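Local coordinates for protein esterase (Uncultured bacterium, PDB 5EGN) that hydrolyses esters and degrades N-acyl homoserine lactones, the signal molecules of bacterial quorum sensing, at residues A[112-124]-A[208-222]. The protein carries 2 engineered substitutions. Sequence-based numbering, arbitrary orientation.
Sequences GNLILSSGTGLGE and VVAGEEDLVTTVANN. Engineered in segment 208-222: Val216 (natural residue Ala).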
# COMPACT_ATOMS: atom_id res chain seq x y z
N GLY A 112 2.46 24.38 -0.85
CA GLY A 112 2.72 24.25 -2.27
C GLY A 112 2.09 23.00 -2.84
O GLY A 112 1.51 22.19 -2.10
N ASN A 113 2.20 22.82 -4.15
CA ASN A 113 1.56 21.70 -4.81
C ASN A 113 2.48 20.90 -5.72
O ASN A 113 3.30 21.47 -6.45
CB ASN A 113 0.36 22.18 -5.63
CG ASN A 113 -0.56 23.08 -4.83
OD1 ASN A 113 -1.29 22.63 -3.95
ND2 ASN A 113 -0.55 24.37 -5.15
N LEU A 114 2.36 19.58 -5.66
CA LEU A 114 2.91 18.73 -6.71
C LEU A 114 1.74 18.08 -7.44
O LEU A 114 1.09 17.18 -6.92
CB LEU A 114 3.86 17.67 -6.15
CG LEU A 114 4.79 16.99 -7.16
CD1 LEU A 114 6.03 16.43 -6.48
CD2 LEU A 114 4.09 15.88 -7.95
N ILE A 115 1.46 18.57 -8.64
CA ILE A 115 0.38 18.03 -9.46
C ILE A 115 0.91 16.94 -10.39
O ILE A 115 1.69 17.23 -11.30
CB ILE A 115 -0.29 19.14 -10.30
CG1 ILE A 115 -0.60 20.35 -9.43
CG2 ILE A 115 -1.57 18.62 -10.94
CD1 ILE A 115 -1.72 20.11 -8.46
N LEU A 116 0.49 15.70 -10.15
CA LEU A 116 0.95 14.59 -10.98
C LEU A 116 -0.15 14.08 -11.91
O LEU A 116 -1.17 13.58 -11.46
CB LEU A 116 1.44 13.43 -10.11
CG LEU A 116 1.93 12.23 -10.93
CD1 LEU A 116 3.28 12.53 -11.55
CD2 LEU A 116 1.98 10.97 -10.09
N SER A 117 0.10 14.22 -13.22
CA SER A 117 -0.77 13.67 -14.25
C SER A 117 -2.23 14.09 -14.08
O SER A 117 -3.10 13.24 -13.90
CB SER A 117 -0.67 12.15 -14.28
OG SER A 117 0.67 11.73 -14.46
N SER A 118 -2.50 15.39 -14.14
CA SER A 118 -3.86 15.88 -13.98
C SER A 118 -4.22 16.88 -15.07
O SER A 118 -3.46 17.10 -16.02
CB SER A 118 -4.03 16.52 -12.60
OG SER A 118 -5.40 16.76 -12.32
N GLY A 119 -5.40 17.49 -14.93
CA GLY A 119 -5.89 18.44 -15.91
C GLY A 119 -7.22 19.03 -15.47
O GLY A 119 -7.70 18.76 -14.37
N THR A 120 -7.82 19.84 -16.34
CA THR A 120 -9.14 20.41 -16.06
C THR A 120 -9.98 20.41 -17.33
O THR A 120 -9.44 20.45 -18.44
CB THR A 120 -9.03 21.84 -15.48
OG1 THR A 120 -10.33 22.27 -15.03
CG2 THR A 120 -8.51 22.81 -16.52
N GLY A 121 -11.30 20.37 -17.17
CA GLY A 121 -12.19 20.20 -18.30
C GLY A 121 -11.87 18.90 -19.00
O GLY A 121 -11.80 18.84 -20.23
N LEU A 122 -11.66 17.86 -18.21
CA LEU A 122 -11.18 16.58 -18.72
C LEU A 122 -12.19 15.93 -19.66
O LEU A 122 -11.82 15.36 -20.68
CB LEU A 122 -10.88 15.63 -17.56
CG LEU A 122 -9.80 14.57 -17.80
CD1 LEU A 122 -8.42 15.23 -17.81
CD2 LEU A 122 -9.87 13.48 -16.74
N GLY A 123 -13.47 16.04 -19.31
CA GLY A 123 -14.53 15.40 -20.06
C GLY A 123 -14.62 15.83 -21.51
O GLY A 123 -14.86 15.00 -22.39
N GLU A 124 -14.42 17.12 -21.78
CA GLU A 124 -14.55 17.62 -23.14
C GLU A 124 -13.30 17.32 -23.97
O GLU A 124 -13.33 17.36 -25.20
CB GLU A 124 -14.83 19.13 -23.14
CG GLU A 124 -13.76 19.98 -22.48
CD GLU A 124 -14.13 21.45 -22.42
OE1 GLU A 124 -15.28 21.80 -22.77
OE2 GLU A 124 -13.28 22.26 -22.01
N VAL A 208 4.07 20.86 -11.69
CA VAL A 208 3.23 19.95 -12.46
C VAL A 208 4.10 18.88 -13.12
O VAL A 208 5.08 19.19 -13.79
CB VAL A 208 2.42 20.69 -13.54
CG1 VAL A 208 1.49 19.74 -14.26
CG2 VAL A 208 1.64 21.83 -12.91
N VAL A 209 3.74 17.62 -12.91
CA VAL A 209 4.54 16.51 -13.41
C VAL A 209 3.72 15.62 -14.34
O VAL A 209 2.65 15.13 -13.97
CB VAL A 209 5.11 15.65 -12.27
CG1 VAL A 209 6.05 14.59 -12.81
CG2 VAL A 209 5.82 16.54 -11.26
N ALA A 210 4.23 15.41 -15.55
CA ALA A 210 3.50 14.66 -16.57
C ALA A 210 4.34 13.53 -17.15
O ALA A 210 5.54 13.69 -17.37
CB ALA A 210 3.05 15.59 -17.67
N GLY A 211 3.70 12.39 -17.40
CA GLY A 211 4.35 11.29 -18.08
C GLY A 211 4.25 11.47 -19.58
O GLY A 211 3.21 11.89 -20.09
N GLU A 212 5.32 11.15 -20.29
CA GLU A 212 5.37 11.32 -21.74
C GLU A 212 4.34 10.45 -22.46
O GLU A 212 3.72 10.88 -23.44
CB GLU A 212 6.77 11.01 -22.27
CG GLU A 212 6.91 11.12 -23.77
CD GLU A 212 8.06 10.29 -24.31
OE1 GLU A 212 8.55 9.41 -23.56
OE2 GLU A 212 8.47 10.50 -25.47
N GLU A 213 4.14 9.23 -21.96
CA GLU A 213 3.26 8.27 -22.62
C GLU A 213 1.87 8.21 -22.01
O GLU A 213 1.09 7.32 -22.34
CB GLU A 213 3.89 6.88 -22.59
CG GLU A 213 5.18 6.76 -23.36
CD GLU A 213 5.68 5.33 -23.42
OE1 GLU A 213 4.85 4.42 -23.61
OE2 GLU A 213 6.90 5.12 -23.28
N ASP A 214 1.55 9.16 -21.14
CA ASP A 214 0.22 9.20 -20.53
C ASP A 214 -0.81 9.64 -21.56
O ASP A 214 -0.72 10.73 -22.13
CB ASP A 214 0.21 10.12 -19.31
CG ASP A 214 -1.06 9.97 -18.48
OD1 ASP A 214 -2.03 9.34 -18.95
OD2 ASP A 214 -1.08 10.49 -17.34
N LEU A 215 -1.80 8.78 -21.79
CA LEU A 215 -2.87 9.04 -22.75
C LEU A 215 -4.19 9.31 -22.02
O LEU A 215 -5.12 9.89 -22.60
CB LEU A 215 -3.02 7.87 -23.72
CG LEU A 215 -1.83 7.67 -24.65
CD1 LEU A 215 -1.90 6.34 -25.39
CD2 LEU A 215 -1.76 8.81 -25.64
N VAL A 216 -4.26 8.90 -20.76
CA VAL A 216 -5.38 9.22 -19.87
C VAL A 216 -5.38 10.71 -19.55
O VAL A 216 -6.41 11.38 -19.61
CB VAL A 216 -5.30 8.41 -18.56
CG1 VAL A 216 -6.36 8.86 -17.57
CG2 VAL A 216 -5.44 6.93 -18.85
N THR A 217 -4.20 11.21 -19.18
CA THR A 217 -3.96 12.64 -19.03
C THR A 217 -2.79 13.01 -19.96
O THR A 217 -1.62 12.68 -19.68
CB THR A 217 -3.67 13.02 -17.56
OG1 THR A 217 -4.91 13.32 -16.90
CG2 THR A 217 -2.77 14.25 -17.46
N THR A 218 -3.11 13.65 -21.08
CA THR A 218 -2.12 13.93 -22.10
C THR A 218 -1.14 15.01 -21.65
O THR A 218 -1.41 15.75 -20.70
CB THR A 218 -2.78 14.37 -23.42
OG1 THR A 218 -3.43 15.64 -23.27
CG2 THR A 218 -3.81 13.34 -23.89
N VAL A 219 -0.00 15.08 -22.32
CA VAL A 219 1.01 16.08 -22.00
C VAL A 219 0.41 17.47 -22.15
O VAL A 219 0.69 18.37 -21.35
CB VAL A 219 2.26 15.92 -22.88
CG1 VAL A 219 3.22 17.09 -22.67
CG2 VAL A 219 2.95 14.61 -22.57
N ALA A 220 -0.43 17.64 -23.17
CA ALA A 220 -1.12 18.90 -23.40
C ALA A 220 -1.99 19.29 -22.21
O ALA A 220 -2.06 20.47 -21.83
CB ALA A 220 -1.95 18.82 -24.67
N ASN A 221 -2.66 18.31 -21.61
CA ASN A 221 -3.53 18.55 -20.47
C ASN A 221 -2.77 19.10 -19.26
O ASN A 221 -3.24 20.04 -18.61
CB ASN A 221 -4.26 17.26 -20.07
CG ASN A 221 -5.24 16.79 -21.14
OD1 ASN A 221 -5.29 15.60 -21.46
ND2 ASN A 221 -6.01 17.71 -21.69
N ASN A 222 -1.61 18.53 -18.97
CA ASN A 222 -0.77 19.05 -17.89
C ASN A 222 -0.16 20.39 -18.26
O ASN A 222 0.04 21.25 -17.41
CB ASN A 222 0.35 18.07 -17.54
CG ASN A 222 -0.18 16.72 -17.11
OD1 ASN A 222 -0.61 16.53 -15.98
ND2 ASN A 222 -0.12 15.76 -18.02
O HOH W 1 1.09 12.54 -17.30
O HOH W 2 -6.09 20.05 -18.96
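Ile115 pairs with Val208 and Leu116 with Val209 where two neighbouring parallel strands, 110-116 and 206-211, run together in the central sheet of the alpha/beta hydrolase fold. Val209 is bonded to strand 110-116 through both its N and its O: N donates to Ile115 O, and O takes the N-H of Ser117 at 2.8 Å in a nearly straight bond. On the face carrying Leu116 and Val209, both leucine neighbours come to the valine. With chi1 at -180° and chi2 at 75°, Leu116 brings CD1 to Val209 CG1, 3.7 Å away; from Leu114, CD2 meets the other branch, CG2, at 3.8 Å. Phe252 of helix 249-257 covers the two leucines. The opposite face, with Ile115 and Val208, lies under helix 219-228.

Past the strand ends the contact turns polar. Asn222, in the first turn of that helix, points its amide back at the loop after strand 110-116, where OD1 accepts from Ser118 N at 2.9 Å, the N-H coming in bent at 133°. A leucine here would probably leave Ser118 N without this acceptor, one hold fewer on the start of the loop. Thr217 lays its methyl CG2 against the same loop, 3.3 Å from Ser118 O.

Asp214 follows strand 206-211, and its OD2 bonds to His242 ND1; with Ser93 in what is probably the GxSxG nucleophile elbow, this is consistent with Asp214 being the acid of a Ser-His-Asp catalytic triad. Its other oxygen, OD1, is met from above the carboxylate plane by Thr217 N in an Asx motif. A water on the Ser117 side accepts from Gly211 N, bonds to Ser117 OG, and donates to Asp214 OD2 at 3.0 Å.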